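Long-range contacts in RagB/SusD domain protein (Flavobacterium johnsoniae, PDB 5J90), which probably binds chitin as a SusD-like outer membrane lipoprotein of a polysaccharide utilization locus that enables conversion of recalcitrant chitin: residues His28-Asn39 and Asn96-Lys107; Met189-Trp199 and Asp241-Pro249. All coordinates share one frame; numbering follows the deposited sequence.

Interaction 1: residues His28-Asn39 and Asn96-Lys107; sequences HIKGGFAPMFNN and NVMFNAYDIANK
Met36 sets its side chain among Val97, Asn100, Ala101 and Ile104, a knob-into-hole fit that seats the short helix 33-37 on the long helix 83-108 of the alpha-helical SusD-like fold. The axes of helix 33-37 and of residues 96-107 approach to 8.1 Å and run roughly antiparallel, crossing at -149°. A bend at chi3 (74°) turns Met36 CE onto Ala101 CB, 3.8 Å away, while SD lies against Ile104 CD1. That same CD1 lies over the centre of one Phe33 ring face, a CH-pi contact 3.9 Å from the centroid; Gly32 lies so close to Ile104 that a CB there would clash. At the other end the amides of Asn39 and Asn96 stack with planes 12° apart, and Asn39 ND2 is held by a bond to Pro35 O lying in the carbonyl plane. Lys107 runs extended past Ile29, its CB 3.7 Å from Ile29 CG1, to give NZ both His28 O and the carboxylate of Asp103. With an alanine here in place of Lys107, His28 O would probably lose its ammonium donor and Asp103 the salt bridge from NZ to OD2. A water ties the same ends together, donating to Lys107 O at 2.7 Å and hydrogen-bonded to His28 NE2.

Interaction 2: residues Met189-Trp199 and Asp241-Pro249; sequences MTGYKGKYESW and DDSFKIVSP
Strand 244-247, which pairs antiparallel with strand 326-328 in a small two-stranded sheet, is met by the loop of residues 189-195 that leads into helix 196-213. Val247 N donates to Met189 O at 2.8 Å, from 33° out of the carbonyl plane. Next along the loop, Thr190 forms an ST turn: its OG1, placed between the backbone N and the carbonyl carbon (chi1 66°), accepts from Tyr192 N and also bonds Asp188. This rotation leaves CG2 against Phe244 CE1, 3.7 Å away. The Phe244 ring turns its edge to the face of the Trp199 six-membered ring in an offset edge-to-face pair, planes at 74°, and Tyr192 CE2 comes in at the Phe244 edge. Trp199 itself is fixed by NE1 bonding to Asp188. Tyr192 reaches across to the 3-10 segment ahead of the strand, its hydroxyl donating to Asp242 O at 2.7 Å from above the carbonyl plane; a water that donates to Ser198 O also donates to that oxygen, so two donors grip it. Another water knits the backbones together, accepting from Gly191 N and Lys245 N and donating to Ser243 O at 2.8 Å.

From the N terminus, the chain first lays residues 28-39 along helix 83-108, so interaction 1 closes a loop of 56 intervening residues. Helix 113-134 follows and packs against both contacts, Leu122 touching Phe33, Met36 and Phe37 as well as Trp199. Interaction 2 then closes a second, separate loop, 41 residues long and largely helical, which brings strand 244-247 back to the entrance of helix 196-213. The two loops run in series, neither nested nor crossed, with centres about 17 Å apart. Phe37 joins them: its ring meets Met189 and Thr190, with Phe37 CE1 3.6 Å from Thr190 CG2, while its carbonyl oxygen touches Ile246.

Interaction 1: residues His28-Asn39 and Asn96-Lys107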
# COMPACT_ATOMS: atom_id res chain seq x y z
N HIS A 28 -38.60 -18.66 -13.28
CA HIS A 28 -37.61 -19.36 -12.48
C HIS A 28 -36.40 -18.47 -12.20
O HIS A 28 -35.59 -18.76 -11.31
CB HIS A 28 -37.17 -20.64 -13.20
CG HIS A 28 -36.62 -20.39 -14.57
ND1 HIS A 28 -37.33 -19.73 -15.55
CD2 HIS A 28 -35.43 -20.72 -15.12
CE1 HIS A 28 -36.60 -19.67 -16.65
NE2 HIS A 28 -35.44 -20.26 -16.42
N ILE A 29 -36.28 -17.38 -12.95
CA ILE A 29 -35.16 -16.46 -12.85
C ILE A 29 -35.49 -15.24 -11.98
O ILE A 29 -34.67 -14.79 -11.18
CB ILE A 29 -34.73 -15.96 -14.25
CG1 ILE A 29 -34.01 -17.08 -15.01
CG2 ILE A 29 -33.85 -14.71 -14.16
CD1 ILE A 29 -33.79 -16.78 -16.47
N LYS A 30 -36.70 -14.72 -12.14
CA LYS A 30 -37.08 -13.46 -11.51
C LYS A 30 -37.01 -13.48 -9.99
O LYS A 30 -36.74 -12.46 -9.37
CB LYS A 30 -38.48 -13.04 -11.98
CG LYS A 30 -38.56 -12.71 -13.46
CD LYS A 30 -40.00 -12.43 -13.88
CE LYS A 30 -40.10 -12.20 -15.38
NZ LYS A 30 -41.51 -11.98 -15.80
N GLY A 31 -37.26 -14.64 -9.38
CA GLY A 31 -37.30 -14.76 -7.94
C GLY A 31 -35.98 -14.49 -7.24
O GLY A 31 -35.93 -14.21 -6.04
N GLY A 32 -34.89 -14.55 -8.00
CA GLY A 32 -33.57 -14.34 -7.44
C GLY A 32 -33.27 -12.88 -7.14
O GLY A 32 -32.36 -12.57 -6.36
N PHE A 33 -34.02 -11.97 -7.75
CA PHE A 33 -33.74 -10.55 -7.58
C PHE A 33 -34.11 -9.99 -6.21
O PHE A 33 -33.38 -9.17 -5.65
CB PHE A 33 -34.37 -9.73 -8.71
CG PHE A 33 -33.63 -9.86 -10.01
CD1 PHE A 33 -33.96 -10.85 -10.92
CD2 PHE A 33 -32.59 -8.99 -10.31
CE1 PHE A 33 -33.27 -10.97 -12.11
CE2 PHE A 33 -31.90 -9.10 -11.50
CZ PHE A 33 -32.23 -10.09 -12.40
N ALA A 34 -35.23 -10.45 -5.64
CA ALA A 34 -35.69 -9.90 -4.37
C ALA A 34 -34.65 -10.00 -3.24
O ALA A 34 -34.43 -9.01 -2.54
CB ALA A 34 -37.03 -10.53 -3.95
N PRO A 35 -34.03 -11.17 -3.06
CA PRO A 35 -33.02 -11.25 -1.99
C PRO A 35 -31.79 -10.38 -2.27
O PRO A 35 -31.14 -9.97 -1.32
CB PRO A 35 -32.62 -12.73 -1.97
CG PRO A 35 -33.62 -13.46 -2.80
CD PRO A 35 -34.33 -12.48 -3.68
N MET A 36 -31.48 -10.11 -3.53
CA MET A 36 -30.40 -9.16 -3.83
C MET A 36 -30.80 -7.75 -3.39
O MET A 36 -30.08 -7.10 -2.63
CB MET A 36 -30.03 -9.17 -5.32
CG MET A 36 -29.61 -10.54 -5.82
SD MET A 36 -28.98 -10.53 -7.51
CE MET A 36 -27.35 -9.79 -7.25
N PHE A 37 -31.98 -7.30 -3.83
CA PHE A 37 -32.49 -5.98 -3.47
C PHE A 37 -32.60 -5.79 -1.96
O PHE A 37 -32.36 -4.69 -1.45
CB PHE A 37 -33.88 -5.77 -4.07
CG PHE A 37 -33.89 -5.46 -5.54
CD1 PHE A 37 -33.14 -4.41 -6.06
CD2 PHE A 37 -34.66 -6.23 -6.42
CE1 PHE A 37 -33.17 -4.13 -7.42
CE2 PHE A 37 -34.69 -5.95 -7.77
CZ PHE A 37 -33.94 -4.89 -8.27
N ASN A 38 -32.97 -6.86 -1.26
CA ASN A 38 -33.27 -6.76 0.16
C ASN A 38 -32.07 -6.95 1.08
O ASN A 38 -32.20 -6.86 2.30
CB ASN A 38 -34.37 -7.77 0.55
CG ASN A 38 -35.74 -7.35 0.07
OD1 ASN A 38 -36.02 -6.15 -0.06
ND2 ASN A 38 -36.59 -8.32 -0.21
N ASN A 39 -30.90 -7.21 0.50
CA ASN A 39 -29.73 -7.55 1.31
C ASN A 39 -28.42 -6.87 0.94
O ASN A 39 -27.37 -7.28 1.41
CB ASN A 39 -29.53 -9.07 1.40
CG ASN A 39 -30.65 -9.76 2.18
OD1 ASN A 39 -30.63 -9.80 3.41
ND2 ASN A 39 -31.63 -10.28 1.46
N ASN A 96 -27.13 -14.04 0.14
CA ASN A 96 -28.25 -13.36 -0.51
C ASN A 96 -27.90 -12.57 -1.75
O ASN A 96 -28.66 -12.56 -2.71
CB ASN A 96 -28.96 -12.45 0.48
CG ASN A 96 -29.64 -13.24 1.57
OD1 ASN A 96 -30.57 -13.99 1.31
ND2 ASN A 96 -29.15 -13.09 2.79
N VAL A 97 -26.76 -11.88 -1.74
CA VAL A 97 -26.35 -11.16 -2.93
C VAL A 97 -25.56 -12.06 -3.87
O VAL A 97 -25.96 -12.28 -5.02
CB VAL A 97 -25.55 -9.89 -2.58
CG1 VAL A 97 -25.06 -9.22 -3.85
CG2 VAL A 97 -26.42 -8.94 -1.77
N MET A 98 -24.45 -12.61 -3.40
CA MET A 98 -23.58 -13.37 -4.28
C MET A 98 -24.24 -14.64 -4.81
O MET A 98 -24.15 -14.93 -6.00
CB MET A 98 -22.23 -13.69 -3.62
CG MET A 98 -21.20 -14.24 -4.58
SD MET A 98 -20.67 -12.98 -5.77
CE MET A 98 -19.39 -13.90 -6.63
N PHE A 99 -24.90 -15.39 -3.93
CA PHE A 99 -25.50 -16.63 -4.41
C PHE A 99 -26.52 -16.39 -5.51
O PHE A 99 -26.55 -17.10 -6.51
CB PHE A 99 -26.15 -17.46 -3.30
CG PHE A 99 -26.92 -18.62 -3.85
CD1 PHE A 99 -26.26 -19.76 -4.27
CD2 PHE A 99 -28.29 -18.53 -4.01
CE1 PHE A 99 -26.97 -20.81 -4.82
CE2 PHE A 99 -29.00 -19.59 -4.56
CZ PHE A 99 -28.34 -20.73 -4.97
N ASN A 100 -27.35 -15.37 -5.33
CA ASN A 100 -28.36 -15.10 -6.34
C ASN A 100 -27.79 -14.53 -7.63
O ASN A 100 -28.30 -14.81 -8.71
CB ASN A 100 -29.50 -14.27 -5.77
CG ASN A 100 -30.34 -15.07 -4.81
OD1 ASN A 100 -31.02 -16.02 -5.22
ND2 ASN A 100 -30.29 -14.72 -3.54
N ALA A 101 -26.70 -13.77 -7.54
CA ALA A 101 -26.02 -13.34 -8.75
C ALA A 101 -25.55 -14.56 -9.54
O ALA A 101 -25.71 -14.63 -10.76
CB ALA A 101 -24.83 -12.42 -8.42
N TYR A 102 -24.96 -15.50 -8.83
CA TYR A 102 -24.44 -16.73 -9.41
C TYR A 102 -25.57 -17.55 -10.04
O TYR A 102 -25.48 -18.00 -11.18
CB TYR A 102 -23.73 -17.51 -8.30
CG TYR A 102 -23.27 -18.91 -8.62
CD1 TYR A 102 -22.16 -19.13 -9.43
CD2 TYR A 102 -23.90 -20.01 -8.05
CE1 TYR A 102 -21.71 -20.42 -9.69
CE2 TYR A 102 -23.45 -21.30 -8.31
CZ TYR A 102 -22.36 -21.49 -9.13
OH TYR A 102 -21.91 -22.77 -9.40
N ASP A 103 -26.64 -17.73 -9.27
CA ASP A 103 -27.78 -18.54 -9.68
C ASP A 103 -28.47 -17.92 -10.90
O ASP A 103 -28.75 -18.60 -11.88
CB ASP A 103 -28.76 -18.70 -8.52
CG ASP A 103 -29.79 -19.79 -8.74
OD1 ASP A 103 -29.43 -20.86 -9.30
OD2 ASP A 103 -30.95 -19.59 -8.34
N ILE A 104 -28.73 -16.61 -10.84
CA ILE A 104 -29.33 -15.91 -11.97
C ILE A 104 -28.44 -16.03 -13.21
O ILE A 104 -28.94 -16.28 -14.32
CB ILE A 104 -29.62 -14.42 -11.66
CG1 ILE A 104 -30.71 -14.30 -10.59
CG2 ILE A 104 -30.03 -13.67 -12.92
CD1 ILE A 104 -30.78 -12.94 -9.96
N ALA A 105 -27.13 -15.87 -13.05
CA ALA A 105 -26.23 -15.96 -14.19
C ALA A 105 -26.31 -17.35 -14.82
O ALA A 105 -26.37 -17.48 -16.04
CB ALA A 105 -24.80 -15.63 -13.77
N ASN A 106 -26.31 -18.38 -13.97
CA ASN A 106 -26.37 -19.75 -14.47
C ASN A 106 -27.63 -20.00 -15.31
O ASN A 106 -27.58 -20.69 -16.32
CB ASN A 106 -26.29 -20.76 -13.33
CG ASN A 106 -24.95 -20.74 -12.63
OD1 ASN A 106 -23.94 -20.34 -13.21
ND2 ASN A 106 -24.93 -21.17 -11.38
N LYS A 107 -28.74 -19.42 -14.88
CA LYS A 107 -30.02 -19.64 -15.55
C LYS A 107 -30.22 -18.74 -16.76
O LYS A 107 -30.97 -19.08 -17.68
CB LYS A 107 -31.18 -19.42 -14.58
CG LYS A 107 -31.24 -20.37 -13.40
CD LYS A 107 -32.31 -19.91 -12.42
CE LYS A 107 -32.39 -20.79 -11.19
NZ LYS A 107 -33.37 -20.25 -10.20
O HOH W 1 -32.93 -20.91 -17.57
O HOH W 2 -33.19 -17.00 -9.84

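Interaction 2: residues Met189-Trp199 and Asp241-Pro249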
# COMPACT_ATOMS: atom_id res chain seq x y z
N MET A 189 -37.28 -3.28 -7.90
CA MET A 189 -37.66 -2.77 -6.60
C MET A 189 -36.91 -1.47 -6.30
O MET A 189 -36.52 -1.22 -5.16
CB MET A 189 -37.37 -3.81 -5.52
CG MET A 189 -38.04 -5.15 -5.79
SD MET A 189 -37.66 -6.37 -4.53
CE MET A 189 -38.28 -5.55 -3.07
N THR A 190 -36.71 -0.66 -7.32
CA THR A 190 -35.98 0.59 -7.18
C THR A 190 -36.84 1.75 -7.65
O THR A 190 -38.05 1.60 -7.83
CB THR A 190 -34.69 0.58 -8.02
OG1 THR A 190 -35.02 0.55 -9.42
CG2 THR A 190 -33.82 -0.63 -7.68
N GLY A 191 -36.22 2.90 -7.86
CA GLY A 191 -36.93 4.01 -8.46
C GLY A 191 -37.06 3.92 -9.98
O GLY A 191 -37.67 4.80 -10.59
N TYR A 192 -36.51 2.88 -10.59
CA TYR A 192 -36.38 2.86 -12.05
C TYR A 192 -37.55 2.19 -12.78
O TYR A 192 -37.69 2.37 -13.99
CB TYR A 192 -35.07 2.20 -12.48
CG TYR A 192 -33.82 2.86 -11.93
CD1 TYR A 192 -33.80 4.21 -11.60
CD2 TYR A 192 -32.66 2.12 -11.75
CE1 TYR A 192 -32.64 4.80 -11.10
CE2 TYR A 192 -31.51 2.70 -11.25
CZ TYR A 192 -31.51 4.03 -10.92
OH TYR A 192 -30.35 4.59 -10.42
N LYS A 193 -38.36 1.41 -12.06
CA LYS A 193 -39.55 0.79 -12.66
C LYS A 193 -39.26 0.05 -13.97
O LYS A 193 -40.02 0.13 -14.94
CB LYS A 193 -40.65 1.84 -12.86
CG LYS A 193 -41.11 2.48 -11.56
CD LYS A 193 -42.18 3.54 -11.81
CE LYS A 193 -42.99 3.84 -10.56
NZ LYS A 193 -42.20 4.47 -9.48
N GLY A 194 -38.16 -0.70 -13.98
CA GLY A 194 -37.81 -1.53 -15.12
C GLY A 194 -37.11 -0.84 -16.27
O GLY A 194 -36.74 -1.50 -17.24
N LYS A 195 -36.91 0.47 -16.18
CA LYS A 195 -36.32 1.23 -17.29
C LYS A 195 -34.82 0.92 -17.49
O LYS A 195 -33.99 1.29 -16.65
CB LYS A 195 -36.51 2.73 -17.08
CG LYS A 195 -36.19 3.58 -18.30
CD LYS A 195 -36.51 5.04 -18.05
CE LYS A 195 -36.38 5.85 -19.34
NZ LYS A 195 -36.47 7.31 -19.08
N TYR A 196 -34.49 0.27 -18.59
CA TYR A 196 -33.11 -0.14 -18.84
C TYR A 196 -32.16 1.06 -18.87
O TYR A 196 -31.03 0.96 -18.38
CB TYR A 196 -32.99 -0.90 -20.16
CG TYR A 196 -33.70 -2.25 -20.19
CD1 TYR A 196 -34.02 -2.94 -19.03
CD2 TYR A 196 -34.03 -2.83 -21.41
CE1 TYR A 196 -34.67 -4.18 -19.08
CE2 TYR A 196 -34.67 -4.06 -21.47
CZ TYR A 196 -34.99 -4.73 -20.31
OH TYR A 196 -35.63 -5.95 -20.41
N GLU A 197 -32.59 2.17 -19.46
CA GLU A 197 -31.74 3.34 -19.56
C GLU A 197 -31.30 3.85 -18.18
O GLU A 197 -30.15 4.26 -18.00
CB GLU A 197 -32.46 4.44 -20.35
CG GLU A 197 -31.65 5.71 -20.54
CD GLU A 197 -32.41 6.79 -21.28
OE1 GLU A 197 -33.39 6.46 -21.98
OE2 GLU A 197 -32.03 7.97 -21.15
N SER A 198 -32.21 3.81 -17.20
CA SER A 198 -31.87 4.25 -15.85
C SER A 198 -30.91 3.27 -15.17
O SER A 198 -30.03 3.68 -14.41
CB SER A 198 -33.13 4.41 -15.01
OG SER A 198 -33.94 5.43 -15.57
N TRP A 199 -31.07 1.98 -15.45
CA TRP A 199 -30.14 0.99 -14.96
C TRP A 199 -28.74 1.18 -15.56
O TRP A 199 -27.73 1.03 -14.87
CB TRP A 199 -30.68 -0.42 -15.21
CG TRP A 199 -31.62 -0.86 -14.12
CD1 TRP A 199 -32.99 -0.71 -14.09
CD2 TRP A 199 -31.26 -1.49 -12.89
NE1 TRP A 199 -33.48 -1.23 -12.92
CE2 TRP A 199 -32.44 -1.71 -12.16
CE3 TRP A 199 -30.04 -1.90 -12.34
CZ2 TRP A 199 -32.45 -2.32 -10.91
CZ3 TRP A 199 -30.04 -2.50 -11.09
CH2 TRP A 199 -31.24 -2.71 -10.39
N ASP A 241 -34.18 11.90 -9.63
CA ASP A 241 -34.89 10.70 -10.06
C ASP A 241 -33.94 9.63 -10.61
O ASP A 241 -34.33 8.47 -10.78
CB ASP A 241 -35.96 11.02 -11.11
CG ASP A 241 -37.20 11.68 -10.51
OD1 ASP A 241 -37.34 11.69 -9.27
OD2 ASP A 241 -38.03 12.19 -11.30
N ASP A 242 -32.70 10.02 -10.90
CA ASP A 242 -31.69 9.08 -11.37
C ASP A 242 -31.05 8.27 -10.23
O ASP A 242 -30.33 7.30 -10.49
CB ASP A 242 -30.56 9.80 -12.13
CG ASP A 242 -31.03 10.48 -13.40
OD1 ASP A 242 -32.05 10.06 -14.00
OD2 ASP A 242 -30.33 11.44 -13.81
N SER A 243 -31.29 8.69 -8.99
CA SER A 243 -30.65 8.06 -7.83
C SER A 243 -30.99 6.58 -7.71
O SER A 243 -32.07 6.14 -8.10
CB SER A 243 -31.06 8.77 -6.54
OG SER A 243 -30.69 10.14 -6.56
N PHE A 244 -30.05 5.81 -7.17
CA PHE A 244 -30.28 4.39 -6.92
C PHE A 244 -30.79 4.21 -5.50
O PHE A 244 -30.14 4.60 -4.53
CB PHE A 244 -29.01 3.56 -7.14
CG PHE A 244 -29.26 2.09 -7.10
CD1 PHE A 244 -29.95 1.47 -8.12
CD2 PHE A 244 -28.82 1.32 -6.03
CE1 PHE A 244 -30.21 0.11 -8.08
CE2 PHE A 244 -29.08 -0.04 -5.99
CZ PHE A 244 -29.77 -0.64 -7.02
N LYS A 245 -31.98 3.62 -5.39
CA LYS A 245 -32.61 3.40 -4.09
C LYS A 245 -33.40 2.10 -4.13
O LYS A 245 -33.86 1.66 -5.19
CB LYS A 245 -33.55 4.56 -3.74
CG LYS A 245 -34.71 4.75 -4.71
CD LYS A 245 -35.54 5.97 -4.33
CE LYS A 245 -36.65 6.23 -5.33
NZ LYS A 245 -37.37 7.50 -4.98
N ILE A 246 -33.54 1.48 -2.96
CA ILE A 246 -34.46 0.37 -2.80
C ILE A 246 -35.79 0.92 -2.33
O ILE A 246 -35.87 1.60 -1.32
CB ILE A 246 -33.94 -0.65 -1.77
CG1 ILE A 246 -32.48 -1.04 -2.09
CG2 ILE A 246 -34.86 -1.87 -1.73
CD1 ILE A 246 -32.29 -1.73 -3.43
N VAL A 247 -36.84 0.64 -3.11
CA VAL A 247 -38.19 1.01 -2.72
C VAL A 247 -38.86 -0.25 -2.19
O VAL A 247 -39.30 -1.10 -2.97
CB VAL A 247 -38.97 1.58 -3.92
CG1 VAL A 247 -40.39 1.95 -3.51
CG2 VAL A 247 -38.25 2.80 -4.49
N SER A 248 -38.88 -0.42 -0.88
CA SER A 248 -39.44 -1.64 -0.31
C SER A 248 -40.96 -1.57 -0.25
O SER A 248 -41.53 -0.57 0.19
CB SER A 248 -38.89 -1.89 1.09
OG SER A 248 -39.45 -3.08 1.63
N PRO A 249 -41.63 -2.63 -0.70
CA PRO A 249 -43.09 -2.64 -0.54
C PRO A 249 -43.51 -2.84 0.91
O PRO A 249 -44.68 -2.57 1.22
CB PRO A 249 -43.53 -3.83 -1.40
CG PRO A 249 -42.32 -4.73 -1.45
CD PRO A 249 -41.13 -3.80 -1.46
O HOH W 3 -33.42 3.69 -8.13
O HOH W 4 -29.99 6.31 -13.23
O HOH W 5 -31.87 7.48 -14.87